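Long-range contacts in probable FAD-dependent oxidoreductase PA4991 (Pseudomonas aeruginosa PAO1, PDB 5EZ7), which probably works as a monomeric FAD-dependent oxidoreductase of the DAO family, with an unknown physiological substrate and no detected amino-acid oxidase or glycerol-3-phosphate dehydrogenase activity: residues A[22-27]-A[165-170]; A[92-97]-A[153-158]; A[171-176]-A[190-195]; A[235-240]-A[264-269]. All coordinates share one frame; numbering follows the deposited sequence.

Interaction 1: A[22-27]-A[165-170]; sequences LNARLR and AELAGD
A168 O, at the end of helix 157-168, lies 3.1 Å above the centre of the R27 guanidinium, over its face, while its hydrogen bond comes from S171 OG. The arginine only rests face-on against this oxygen, and R27 CD is 3.4 Å from L167 O. The side chain reaches this place by running straight to CD and then bending, chi3 82°. G169, with positive phi, leads the chain out of the helix and on to D170, whose OD1 meets R27 NH2 at 3.2 Å in a salt bridge. The hydrogen bond in it is weak, and its N-H...O angle of 121° suggests that charge attraction counts for more than a directed bond; guanidinium and carboxylate planes stand 84° apart. One turn earlier on helix 17-28, N23 ND2 lies 3.4 Å from A168 CB, while N23 OD1 is hydrogen-bonded to T33 OG1 and ND2 to S171 OG. A24 CB touches L167 CB at 4.1 Å, where the two segments come nearest. Helix 17-28 carries the end of what is probably the glycine-rich GxGxxG motif, consistent with the FAD-binding residue A18 near its start, and packs its N23, A24 and R27 side against the C-terminal end of helix 157-168 within the Rossmann-type FAD-binding fold.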
loop_
_atom_site.group_PDB
_atom_site.type_symbol
_atom_site.label_atom_id
_atom_site.label_comp_id
_atom_site.label_asym_id
_atom_site.label_seq_id
_atom_site.Cartn_x
_atom_site.Cartn_y
_atom_site.Cartn_z
ATOM N N LEU A 22 -2.730 0.050 10.932
ATOM C CA LEU A 22 -2.382 0.351 12.333
ATOM C C LEU A 22 -3.575 0.873 13.088
ATOM O O LEU A 22 -3.809 0.479 14.224
ATOM C CB LEU A 22 -1.283 1.401 12.407
ATOM C CG LEU A 22 -0.941 2.000 13.797
ATOM C CD1 LEU A 22 -0.367 0.920 14.720
ATOM C CD2 LEU A 22 0.027 3.183 13.654
ATOM N N ASN A 23 -4.306 1.792 12.485
ATOM C CA ASN A 23 -5.480 2.332 13.174
ATOM C C ASN A 23 -6.446 1.209 13.544
ATOM O O ASN A 23 -6.980 1.167 14.634
ATOM C CB ASN A 23 -6.168 3.371 12.298
ATOM C CG ASN A 23 -7.245 4.166 13.032
ATOM O OD1 ASN A 23 -7.008 4.662 14.136
ATOM N ND2 ASN A 23 -8.402 4.340 12.403
ATOM N N ALA A 24 -6.665 0.284 12.621
ATOM C CA ALA A 24 -7.609 -0.769 12.856
ATOM C C ALA A 24 -7.145 -1.716 13.990
ATOM O O ALA A 24 -7.946 -2.110 14.825
ATOM C CB ALA A 24 -7.836 -1.525 11.570
ATOM N N ARG A 25 -5.871 -2.076 13.990
ATOM C CA ARG A 25 -5.265 -2.833 15.067
ATOM C C ARG A 25 -5.417 -2.175 16.460
ATOM O O ARG A 25 -5.781 -2.846 17.449
ATOM C CB ARG A 25 -3.776 -3.060 14.755
ATOM C CG ARG A 25 -3.535 -4.122 13.669
ATOM C CD ARG A 25 -3.506 -5.569 14.201
ATOM N NE ARG A 25 -2.342 -5.700 15.086
ATOM C CZ ARG A 25 -1.066 -5.841 14.683
ATOM N NH1 ARG A 25 -0.713 -5.975 13.383
ATOM N NH2 ARG A 25 -0.117 -5.866 15.601
ATOM N N LEU A 26 -5.137 -0.864 16.528
ATOM C CA LEU A 26 -5.166 -0.140 17.783
ATOM C C LEU A 26 -6.574 -0.082 18.384
ATOM O O LEU A 26 -6.769 -0.414 19.588
ATOM C CB LEU A 26 -4.574 1.251 17.624
ATOM C CG LEU A 26 -3.049 1.276 17.443
ATOM C CD1 LEU A 26 -2.544 2.670 17.169
ATOM C CD2 LEU A 26 -2.262 0.699 18.616
ATOM N N ARG A 27 -7.542 0.288 17.546
ATOM C CA ARG A 27 -8.942 0.281 17.932
ATOM C C ARG A 27 -9.413 -1.078 18.388
ATOM O O ARG A 27 -10.163 -1.199 19.340
ATOM C CB ARG A 27 -9.782 0.648 16.755
ATOM C CG ARG A 27 -9.672 2.099 16.407
ATOM C CD ARG A 27 -10.598 2.389 15.223
ATOM N NE ARG A 27 -11.973 2.597 15.639
ATOM C CZ ARG A 27 -12.368 3.663 16.334
ATOM N NH1 ARG A 27 -11.503 4.613 16.716
ATOM N NH2 ARG A 27 -13.630 3.794 16.633
ATOM N N ALA A 165 -11.368 1.637 6.312
ATOM C CA ALA A 165 -12.028 2.873 6.677
ATOM C C ALA A 165 -13.272 2.602 7.477
ATOM O O ALA A 165 -13.552 3.343 8.386
ATOM C CB ALA A 165 -12.362 3.685 5.449
ATOM N N GLU A 166 -14.029 1.555 7.153
ATOM C CA GLU A 166 -15.141 1.121 8.010
ATOM C C GLU A 166 -14.664 0.792 9.427
ATOM O O GLU A 166 -15.247 1.243 10.424
ATOM C CB GLU A 166 -15.862 -0.100 7.411
ATOM C CG GLU A 166 -16.923 0.263 6.364
ATOM C CD GLU A 166 -17.345 -0.871 5.422
ATOM O OE1 GLU A 166 -16.878 -2.039 5.572
ATOM O OE2 GLU A 166 -18.153 -0.576 4.494
ATOM N N LEU A 167 -13.590 0.006 9.514
ATOM C CA LEU A 167 -12.988 -0.363 10.829
ATOM C C LEU A 167 -12.463 0.817 11.637
ATOM O O LEU A 167 -12.287 0.699 12.837
ATOM C CB LEU A 167 -11.857 -1.385 10.639
ATOM C CG LEU A 167 -12.337 -2.759 10.171
ATOM C CD1 LEU A 167 -11.153 -3.639 9.840
ATOM C CD2 LEU A 167 -13.218 -3.426 11.202
ATOM N N ALA A 168 -12.195 1.941 10.955
ATOM C CA ALA A 168 -11.789 3.183 11.590
ATOM C C ALA A 168 -12.899 3.793 12.361
ATOM O O ALA A 168 -12.630 4.563 13.269
ATOM C CB ALA A 168 -11.316 4.193 10.566
ATOM N N GLY A 169 -14.138 3.525 11.957
ATOM C CA GLY A 169 -15.312 4.148 12.598
ATOM C C GLY A 169 -15.252 5.681 12.537
ATOM O O GLY A 169 -15.011 6.268 11.470
ATOM N N ASP A 170 -15.387 6.313 13.703
ATOM C CA ASP A 170 -15.405 7.782 13.831
ATOM C C ASP A 170 -14.025 8.423 13.989
ATOM O O ASP A 170 -13.928 9.649 14.138
ATOM C CB ASP A 170 -16.278 8.192 15.023
ATOM C CG ASP A 170 -15.879 7.477 16.302
ATOM O OD1 ASP A 170 -15.720 6.230 16.205
ATOM O OD2 ASP A 170 -15.741 8.116 17.378
#

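Interaction 2: A[92-97]-A[153-158]; sequences RGVRLL and IVFDVP
L96 and F155 form an antiparallel, non-hydrogen-bonded pair, CA to CA 4.3 Å, in which the two side chains diverge; the touching parts, 94-97 and 153-156, run 106° apart, and only this one pair bridges. It is flanked by two backbone bonds, D156 N to R95 O at 3.0 Å and a weaker one from L97 N to V154 O at 2.8 Å. L96 nevertheless swings its tip back: CD2 stands over the centre of the F155 ring, 3.6 Å from the centroid and 11° off the ring normal, a CH-pi contact. The same methyl presses on I153 CG2 at 3.4 Å. V94 CG1, anti to the backbone N (chi1 176°), reaches the edge of that ring at F155 CD2, 3.7 Å away, and W79 adds an edge-to-face partner. L97 packs along the other segment, its CG 3.9 Å from D156 CA. D156 OD2 lies over one face of the R95 guanidinium, 3.9 Å from R95 NE, a long ion pair in which no N-H points at the oxygen. D156 is also the N-cap residue of helix 157-168. Strand 153-155 is the middle one of a small antiparallel sheet, between 96-98 and 52-53, the latter beginning at the FAD-binding residue I52.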
loop_
_atom_site.group_PDB
_atom_site.type_symbol
_atom_site.label_atom_id
_atom_site.label_comp_id
_atom_site.label_asym_id
_atom_site.label_seq_id
_atom_site.Cartn_x
_atom_site.Cartn_y
_atom_site.Cartn_z
ATOM N N ARG A 92 -13.277 -9.730 6.508
ATOM C CA ARG A 92 -14.166 -10.663 5.813
ATOM C C ARG A 92 -14.961 -9.940 4.722
ATOM O O ARG A 92 -15.452 -8.835 4.933
ATOM C CB ARG A 92 -15.099 -11.357 6.781
ATOM C CG ARG A 92 -14.431 -12.530 7.488
ATOM C CD ARG A 92 -15.281 -13.063 8.612
ATOM N NE ARG A 92 -15.696 -11.982 9.504
ATOM C CZ ARG A 92 -16.326 -12.155 10.661
ATOM N NH1 ARG A 92 -16.654 -11.084 11.376
ATOM N NH2 ARG A 92 -16.602 -13.369 11.141
ATOM N N GLY A 93 -15.037 -10.563 3.550
ATOM C CA GLY A 93 -15.730 -9.973 2.385
ATOM C C GLY A 93 -14.959 -8.894 1.614
ATOM O O GLY A 93 -15.515 -8.208 0.742
ATOM N N VAL A 94 -13.678 -8.741 1.914
ATOM C CA VAL A 94 -12.800 -7.974 1.057
ATOM C C VAL A 94 -12.533 -8.810 -0.205
ATOM O O VAL A 94 -12.302 -10.017 -0.150
ATOM C CB VAL A 94 -11.508 -7.567 1.796
ATOM C CG1 VAL A 94 -10.537 -6.852 0.861
ATOM C CG2 VAL A 94 -11.858 -6.667 2.987
ATOM N N ARG A 95 -12.598 -8.135 -1.339
ATOM C CA ARG A 95 -12.396 -8.733 -2.631
ATOM C C ARG A 95 -10.921 -9.023 -2.854
ATOM O O ARG A 95 -10.074 -8.141 -2.693
ATOM C CB ARG A 95 -12.869 -7.782 -3.728
ATOM C CG ARG A 95 -14.317 -7.928 -4.215
ATOM C CD ARG A 95 -14.527 -7.088 -5.508
ATOM N NE ARG A 95 -13.822 -7.651 -6.678
ATOM C CZ ARG A 95 -13.880 -7.193 -7.948
ATOM N NH1 ARG A 95 -13.201 -7.828 -8.916
ATOM N NH2 ARG A 95 -14.597 -6.108 -8.281
ATOM N N LEU A 96 -10.625 -10.273 -3.189
ATOM C CA LEU A 96 -9.377 -10.627 -3.821
ATOM C C LEU A 96 -9.538 -10.554 -5.331
ATOM O O LEU A 96 -10.524 -11.036 -5.884
ATOM C CB LEU A 96 -9.009 -12.059 -3.495
ATOM C CG LEU A 96 -8.677 -12.429 -2.066
ATOM C CD1 LEU A 96 -8.140 -13.873 -2.060
ATOM C CD2 LEU A 96 -7.688 -11.416 -1.497
ATOM N N LEU A 97 -8.570 -9.966 -5.999
ATOM C CA LEU A 97 -8.545 -10.054 -7.434
ATOM C C LEU A 97 -8.153 -11.487 -7.846
ATOM O O LEU A 97 -8.742 -12.039 -8.770
ATOM C CB LEU A 97 -7.627 -8.971 -8.044
ATOM C CG LEU A 97 -8.141 -7.522 -7.896
ATOM C CD1 LEU A 97 -7.164 -6.512 -8.489
ATOM C CD2 LEU A 97 -9.525 -7.320 -8.511
ATOM N N ILE A 153 -0.988 -13.555 -2.627
ATOM C CA ILE A 153 -2.399 -13.242 -2.847
ATOM C C ILE A 153 -2.422 -11.908 -3.524
ATOM O O ILE A 153 -1.513 -11.088 -3.273
ATOM C CB ILE A 153 -3.165 -12.937 -1.535
ATOM C CG1 ILE A 153 -2.853 -13.898 -0.411
ATOM C CG2 ILE A 153 -4.669 -12.950 -1.757
ATOM C CD1 ILE A 153 -3.209 -13.307 0.949
ATOM N N VAL A 154 -3.482 -11.633 -4.288
ATOM C CA VAL A 154 -3.689 -10.285 -4.847
ATOM C C VAL A 154 -5.022 -9.684 -4.452
ATOM O O VAL A 154 -6.065 -10.218 -4.799
ATOM C CB VAL A 154 -3.603 -10.273 -6.371
ATOM C CG1 VAL A 154 -3.683 -8.841 -6.892
ATOM C CG2 VAL A 154 -2.327 -10.976 -6.815
ATOM N N PHE A 155 -4.944 -8.535 -3.779
ATOM C CA PHE A 155 -6.077 -7.873 -3.146
ATOM C C PHE A 155 -6.593 -6.816 -4.088
ATOM O O PHE A 155 -5.819 -6.215 -4.778
ATOM C CB PHE A 155 -5.665 -7.187 -1.814
ATOM C CG PHE A 155 -5.904 -8.023 -0.586
ATOM C CD1 PHE A 155 -5.085 -9.089 -0.290
ATOM C CD2 PHE A 155 -6.957 -7.750 0.279
ATOM C CE1 PHE A 155 -5.304 -9.894 0.842
ATOM C CE2 PHE A 155 -7.187 -8.556 1.402
ATOM C CZ PHE A 155 -6.365 -9.640 1.671
ATOM N N ASP A 156 -7.900 -6.607 -4.100
ATOM C CA ASP A 156 -8.516 -5.394 -4.671
ATOM C C ASP A 156 -8.304 -4.287 -3.631
ATOM O O ASP A 156 -9.019 -4.230 -2.615
ATOM C CB ASP A 156 -10.032 -5.611 -4.927
ATOM C CG ASP A 156 -10.751 -4.345 -5.450
ATOM O OD1 ASP A 156 -10.049 -3.368 -5.783
ATOM O OD2 ASP A 156 -12.012 -4.327 -5.548
ATOM N N VAL A 157 -7.325 -3.432 -3.876
ATOM C CA VAL A 157 -6.889 -2.448 -2.879
ATOM C C VAL A 157 -7.955 -1.400 -2.552
ATOM O O VAL A 157 -8.209 -1.139 -1.388
ATOM C CB VAL A 157 -5.533 -1.784 -3.213
ATOM C CG1 VAL A 157 -5.162 -0.765 -2.152
ATOM C CG2 VAL A 157 -4.431 -2.844 -3.272
ATOM N N PRO A 158 -8.594 -0.812 -3.562
ATOM C CA PRO A 158 -9.688 0.089 -3.191
ATOM C C PRO A 158 -10.733 -0.532 -2.216
ATOM O O PRO A 158 -11.191 0.141 -1.289
ATOM C CB PRO A 158 -10.351 0.418 -4.516
ATOM C CG PRO A 158 -9.400 -0.018 -5.593
ATOM C CD PRO A 158 -8.258 -0.771 -5.001
#

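Interaction 3: A[171-176]-A[190-195]; sequences SLLAGE and LCVDGR
D193 reaches across to the backbone of G175 and E176 from the tip of a hairpin. From CB, chi1 of -54° sets CG anti to the carbonyl carbon and beside the backbone N, and D193 CG comes 3.7 Å from E176 N. There the carboxylate divides. The main hydrogen bond of OD1 comes from R177 N, and D193 OD1 accepts the E176 amide N as well, through its syn lone pair at 3.2 Å, with an N-H...O angle of 140°. D193 OD2 takes a weaker share of the E176 N-H at 3.3 Å, so that one amide is held in a fork between both oxygens. Two successive amides thus converge on one carboxylate, which should help to keep it ionised. D193 OD2 also lies 3.3 Å from G175 CA. Next to it V192 turns CG1, anti to its backbone N, onto G175 CA at 3.7 Å. Glycine suits this place, because a CB there would run into that methyl. Farther back L173 CD2 faces V192 CG1 at 4.3 Å, with I197 touching both residues. D193 occupies the second position of a type I' turn from V192 to R195, closed by R195 N to V192 O at 2.8 Å. This is the tight turn of a beta hairpin, linking strands 186-192 and 195-198, and its aspartate ties it to the chain just after strand 172-174, an outermost strand of the mixed sheet of the FAD-binding fold.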
loop_
_atom_site.group_PDB
_atom_site.type_symbol
_atom_site.label_atom_id
_atom_site.label_comp_id
_atom_site.label_asym_id
_atom_site.label_seq_id
_atom_site.Cartn_x
_atom_site.Cartn_y
_atom_site.Cartn_z
ATOM N N SER A 171 -12.961 7.625 13.934
ATOM C CA SER A 171 -11.609 8.160 14.109
ATOM C C SER A 171 -11.132 9.041 12.943
ATOM O O SER A 171 -10.172 9.790 13.098
ATOM C CB SER A 171 -10.589 7.025 14.376
ATOM O OG SER A 171 -10.442 6.118 13.296
ATOM N N LEU A 172 -11.795 8.960 11.789
ATOM C CA LEU A 172 -11.270 9.576 10.580
ATOM C C LEU A 172 -11.473 11.077 10.477
ATOM O O LEU A 172 -12.607 11.562 10.531
ATOM C CB LEU A 172 -11.896 8.935 9.364
ATOM C CG LEU A 172 -11.624 7.465 9.158
ATOM C CD1 LEU A 172 -12.396 7.036 7.908
ATOM C CD2 LEU A 172 -10.141 7.192 9.038
ATOM N N LEU A 173 -10.381 11.799 10.238
ATOM C CA LEU A 173 -10.422 13.234 10.147
ATOM C C LEU A 173 -9.683 13.766 8.914
ATOM O O LEU A 173 -8.467 13.590 8.766
ATOM C CB LEU A 173 -9.815 13.836 11.408
ATOM C CG LEU A 173 -9.670 15.361 11.410
ATOM C CD1 LEU A 173 -10.989 16.112 11.315
ATOM C CD2 LEU A 173 -8.937 15.737 12.668
ATOM N N ALA A 174 -10.431 14.457 8.058
ATOM C CA ALA A 174 -9.848 15.336 7.054
ATOM C C ALA A 174 -9.214 16.551 7.721
ATOM O O ALA A 174 -9.914 17.361 8.292
ATOM C CB ALA A 174 -10.909 15.799 6.034
ATOM N N GLY A 175 -7.904 16.678 7.591
ATOM C CA GLY A 175 -7.180 17.856 8.037
ATOM C C GLY A 175 -6.012 18.173 7.127
ATOM O O GLY A 175 -5.245 17.299 6.761
ATOM N N GLU A 176 -5.889 19.434 6.763
ATOM C CA GLU A 176 -4.935 19.864 5.774
ATOM C C GLU A 176 -3.661 20.411 6.398
ATOM O O GLU A 176 -2.572 20.055 5.987
ATOM C CB GLU A 176 -5.565 20.916 4.849
ATOM C CG GLU A 176 -6.430 20.310 3.743
ATOM C CD GLU A 176 -6.934 21.335 2.722
ATOM O OE1 GLU A 176 -6.675 22.561 2.897
ATOM O OE2 GLU A 176 -7.607 20.910 1.741
ATOM N N LEU A 190 -1.061 17.452 18.176
ATOM C CA LEU A 190 -0.986 18.346 17.051
ATOM C C LEU A 190 -2.183 19.268 17.017
ATOM O O LEU A 190 -3.210 19.033 17.660
ATOM C CB LEU A 190 -0.892 17.589 15.720
ATOM C CG LEU A 190 0.185 16.517 15.545
ATOM C CD1 LEU A 190 -0.166 15.610 14.397
ATOM C CD2 LEU A 190 1.584 17.092 15.337
ATOM N N CYS A 191 -1.983 20.361 16.298
ATOM C CA CYS A 191 -2.996 21.345 16.009
ATOM C C CYS A 191 -3.304 21.116 14.540
ATOM O O CYS A 191 -2.424 21.223 13.691
ATOM C CB CYS A 191 -2.437 22.743 16.298
ATOM S SG CYS A 191 -3.672 24.045 16.273
ATOM N N VAL A 192 -4.540 20.728 14.242
ATOM C CA VAL A 192 -4.959 20.386 12.888
ATOM C C VAL A 192 -6.031 21.377 12.485
ATOM O O VAL A 192 -7.084 21.406 13.093
ATOM C CB VAL A 192 -5.520 18.955 12.850
ATOM C CG1 VAL A 192 -5.953 18.580 11.444
ATOM C CG2 VAL A 192 -4.503 17.968 13.379
ATOM N N ASP A 193 -5.753 22.219 11.499
ATOM C CA ASP A 193 -6.657 23.291 11.089
ATOM C C ASP A 193 -7.137 24.073 12.287
ATOM O O ASP A 193 -8.327 24.326 12.443
ATOM C CB ASP A 193 -7.846 22.724 10.296
ATOM C CG ASP A 193 -7.402 21.862 9.098
ATOM O OD1 ASP A 193 -6.322 22.104 8.517
ATOM O OD2 ASP A 193 -8.119 20.922 8.731
ATOM N N GLY A 194 -6.202 24.425 13.161
ATOM C CA GLY A 194 -6.511 25.192 14.377
ATOM C C GLY A 194 -7.199 24.423 15.495
ATOM O O GLY A 194 -7.624 25.029 16.458
ATOM N N ARG A 195 -7.314 23.094 15.362
ATOM C CA ARG A 195 -7.932 22.231 16.374
ATOM C C ARG A 195 -6.882 21.483 17.189
ATOM O O ARG A 195 -6.069 20.756 16.649
ATOM C CB ARG A 195 -8.842 21.196 15.715
ATOM C CG ARG A 195 -9.630 20.426 16.747
ATOM C CD ARG A 195 -10.240 19.181 16.171
ATOM N NE ARG A 195 -11.167 19.466 15.081
ATOM C CZ ARG A 195 -12.495 19.570 15.164
ATOM N NH1 ARG A 195 -13.167 19.469 16.317
ATOM N NH2 ARG A 195 -13.176 19.815 14.060
#

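Interaction 4: A[235-240]-A[264-269]; sequences KAATLK and DGQSVW
K235 NZ and D264 OD2 meet tip to tip in a salt bridge of 2.6 Å, the nitrogen approaching on the syn side of the oxygen and 16° out of the carboxylate plane. The lysine gets there fully stretched: CG lies anti to the backbone N (chi1 -179°) and the rest of the chain stays extended to NZ. On the way it crosses Q266 at about a right angle, K235 CE 3.4 Å from Q266 OE1, and K235 CB packs 4.0 Å from V268 CG2. The carboxylate is also fixed from its own side, since D264 OD1 accepts the amide of Q266 two residues on, an Asx turn, and bonds to T262 OG1. The backbones of strands 224-236 and 267-272 pair antiparallel in the large mixed sheet, K235 opposite V268 and A236 opposite S267, with a weak bond from A236 N to S267 O; the contact lies where strand 224-236 gives way to loop and strand 267-272 begins. L239, after the strand, folds back over this end, its CG anti to the carbonyl carbon (chi1 -51°). From there L239 CD1 rests on S267 O at 3.5 Å, and CD2 stands over the six-membered ring of W269, 3.8 Å from its centroid and close to the ring normal, a CH-pi contact. W269 also touches V257 and T259 of strand 255-261 and L300. The indole is gripped at its edge too: W269 NE1 donates to K240 O at 3.1 Å, with the oxygen nearly in the ring plane, which probably limits the rotation of the ring.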
loop_
_atom_site.group_PDB
_atom_site.type_symbol
_atom_site.label_atom_id
_atom_site.label_comp_id
_atom_site.label_asym_id
_atom_site.label_seq_id
_atom_site.Cartn_x
_atom_site.Cartn_y
_atom_site.Cartn_z
ATOM N N LYS A 235 -5.862 -0.924 -21.391
ATOM C CA LYS A 235 -7.282 -1.195 -21.253
ATOM C C LYS A 235 -7.920 -1.752 -22.560
ATOM O O LYS A 235 -7.824 -1.161 -23.599
ATOM C CB LYS A 235 -7.988 0.087 -20.826
ATOM C CG LYS A 235 -9.487 -0.125 -20.637
ATOM C CD LYS A 235 -10.168 1.012 -19.860
ATOM C CE LYS A 235 -11.670 0.699 -19.821
ATOM N NZ LYS A 235 -12.516 1.794 -19.302
ATOM N N ALA A 236 -8.588 -2.882 -22.470
ATOM C CA ALA A 236 -9.251 -3.475 -23.600
ATOM C C ALA A 236 -10.311 -4.454 -23.154
ATOM O O ALA A 236 -10.294 -4.962 -22.061
ATOM C CB ALA A 236 -8.224 -4.183 -24.452
ATOM N N ALA A 237 -11.246 -4.702 -24.023
ATOM C CA ALA A 237 -12.230 -5.753 -23.864
ATOM C C ALA A 237 -11.638 -7.173 -23.948
ATOM O O ALA A 237 -12.219 -8.115 -23.423
ATOM C CB ALA A 237 -13.287 -5.599 -24.987
ATOM N N THR A 238 -10.531 -7.335 -24.662
ATOM C CA THR A 238 -10.003 -8.669 -25.016
ATOM C C THR A 238 -9.075 -9.270 -23.941
ATOM O O THR A 238 -8.612 -10.406 -24.070
ATOM C CB THR A 238 -9.227 -8.628 -26.384
ATOM O OG1 THR A 238 -8.174 -7.649 -26.309
ATOM C CG2 THR A 238 -10.146 -8.274 -27.528
ATOM N N LEU A 239 -8.789 -8.514 -22.894
ATOM C CA LEU A 239 -7.833 -8.974 -21.910
ATOM C C LEU A 239 -8.412 -10.157 -21.119
ATOM O O LEU A 239 -9.604 -10.284 -21.002
ATOM C CB LEU A 239 -7.398 -7.858 -20.975
ATOM C CG LEU A 239 -6.923 -6.601 -21.670
ATOM C CD1 LEU A 239 -6.534 -5.591 -20.589
ATOM C CD2 LEU A 239 -5.779 -6.840 -22.636
ATOM N N LYS A 240 -7.542 -11.065 -20.700
ATOM C CA LYS A 240 -7.905 -12.184 -19.866
ATOM C C LYS A 240 -7.115 -12.028 -18.565
ATOM O O LYS A 240 -5.984 -11.502 -18.575
ATOM C CB LYS A 240 -7.600 -13.503 -20.561
ATOM C CG LYS A 240 -8.372 -13.668 -21.865
ATOM C CD LYS A 240 -8.514 -15.128 -22.269
ATOM C CE LYS A 240 -9.258 -15.337 -23.589
ATOM N NZ LYS A 240 -8.345 -15.268 -24.784
ATOM N N ASP A 264 -17.070 -0.192 -16.299
ATOM C CA ASP A 264 -17.739 -0.423 -17.587
ATOM C C ASP A 264 -17.573 -1.843 -18.180
ATOM O O ASP A 264 -17.908 -2.046 -19.346
ATOM C CB ASP A 264 -17.234 0.586 -18.614
ATOM C CG ASP A 264 -15.743 0.401 -18.942
ATOM O OD1 ASP A 264 -15.153 -0.702 -18.758
ATOM O OD2 ASP A 264 -15.128 1.388 -19.365
ATOM N N GLY A 265 -17.029 -2.803 -17.422
ATOM C CA GLY A 265 -16.959 -4.206 -17.878
ATOM C C GLY A 265 -15.736 -4.605 -18.723
ATOM O O GLY A 265 -15.637 -5.733 -19.172
ATOM N N GLN A 266 -14.803 -3.682 -18.917
ATOM C CA GLN A 266 -13.513 -4.001 -19.471
ATOM C C GLN A 266 -12.568 -4.301 -18.311
ATOM O O GLN A 266 -13.009 -4.351 -17.152
ATOM C CB GLN A 266 -13.030 -2.841 -20.340
ATOM C CG GLN A 266 -13.896 -2.662 -21.571
ATOM C CD GLN A 266 -13.327 -1.713 -22.621
ATOM O OE1 GLN A 266 -12.180 -1.241 -22.551
ATOM N NE2 GLN A 266 -14.134 -1.459 -23.636
ATOM N N SER A 267 -11.298 -4.556 -18.649
ATOM C CA SER A 267 -10.226 -4.810 -17.703
ATOM C C SER A 267 -9.074 -3.959 -18.031
ATOM O O SER A 267 -8.964 -3.449 -19.138
ATOM C CB SER A 267 -9.706 -6.224 -17.806
ATOM O OG SER A 267 -10.768 -7.109 -17.738
ATOM N N VAL A 268 -8.172 -3.869 -17.071
ATOM C CA VAL A 268 -6.930 -3.176 -17.281
ATOM C C VAL A 268 -5.811 -4.082 -16.794
ATOM O O VAL A 268 -5.901 -4.655 -15.707
ATOM C CB VAL A 268 -6.879 -1.825 -16.521
ATOM C CG1 VAL A 268 -5.540 -1.135 -16.701
ATOM C CG2 VAL A 268 -8.005 -0.903 -16.993
ATOM N N TRP A 269 -4.783 -4.208 -17.622
ATOM C CA TRP A 269 -3.534 -4.846 -17.239
ATOM C C TRP A 269 -2.596 -3.752 -16.784
ATOM O O TRP A 269 -2.281 -2.850 -17.550
ATOM C CB TRP A 269 -2.858 -5.559 -18.430
ATOM C CG TRP A 269 -3.341 -6.925 -18.752
ATOM C CD1 TRP A 269 -4.103 -7.742 -17.969
ATOM C CD2 TRP A 269 -3.035 -7.674 -19.937
ATOM N NE1 TRP A 269 -4.306 -8.943 -18.599
ATOM C CE2 TRP A 269 -3.660 -8.927 -19.812
ATOM C CE3 TRP A 269 -2.294 -7.397 -21.106
ATOM C CZ2 TRP A 269 -3.570 -9.918 -20.818
ATOM C CZ3 TRP A 269 -2.207 -8.380 -22.106
ATOM C CH2 TRP A 269 -2.839 -9.620 -21.947
#

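How the interactions relate
From the N terminus, helix 17-28 opens interaction 1, which closes only at the end of helix 157-168, 138 residues on. Interaction 2 is nested in that long loop: 92-97 meets 153-158 where the same helix begins, so the two contacts hold its opposite ends, their centres about 18 Å apart. The chain then passes straight into strand 172-174 and interaction 3, a short loop in series. Interactions 1 and 3 touch through N23 and S171, joining helix, edge strand and hairpin on one side of the molecule. Interaction 4 closes last, in the large mixed sheet, its centre about 40 Å from that of interaction 3. No loops cross.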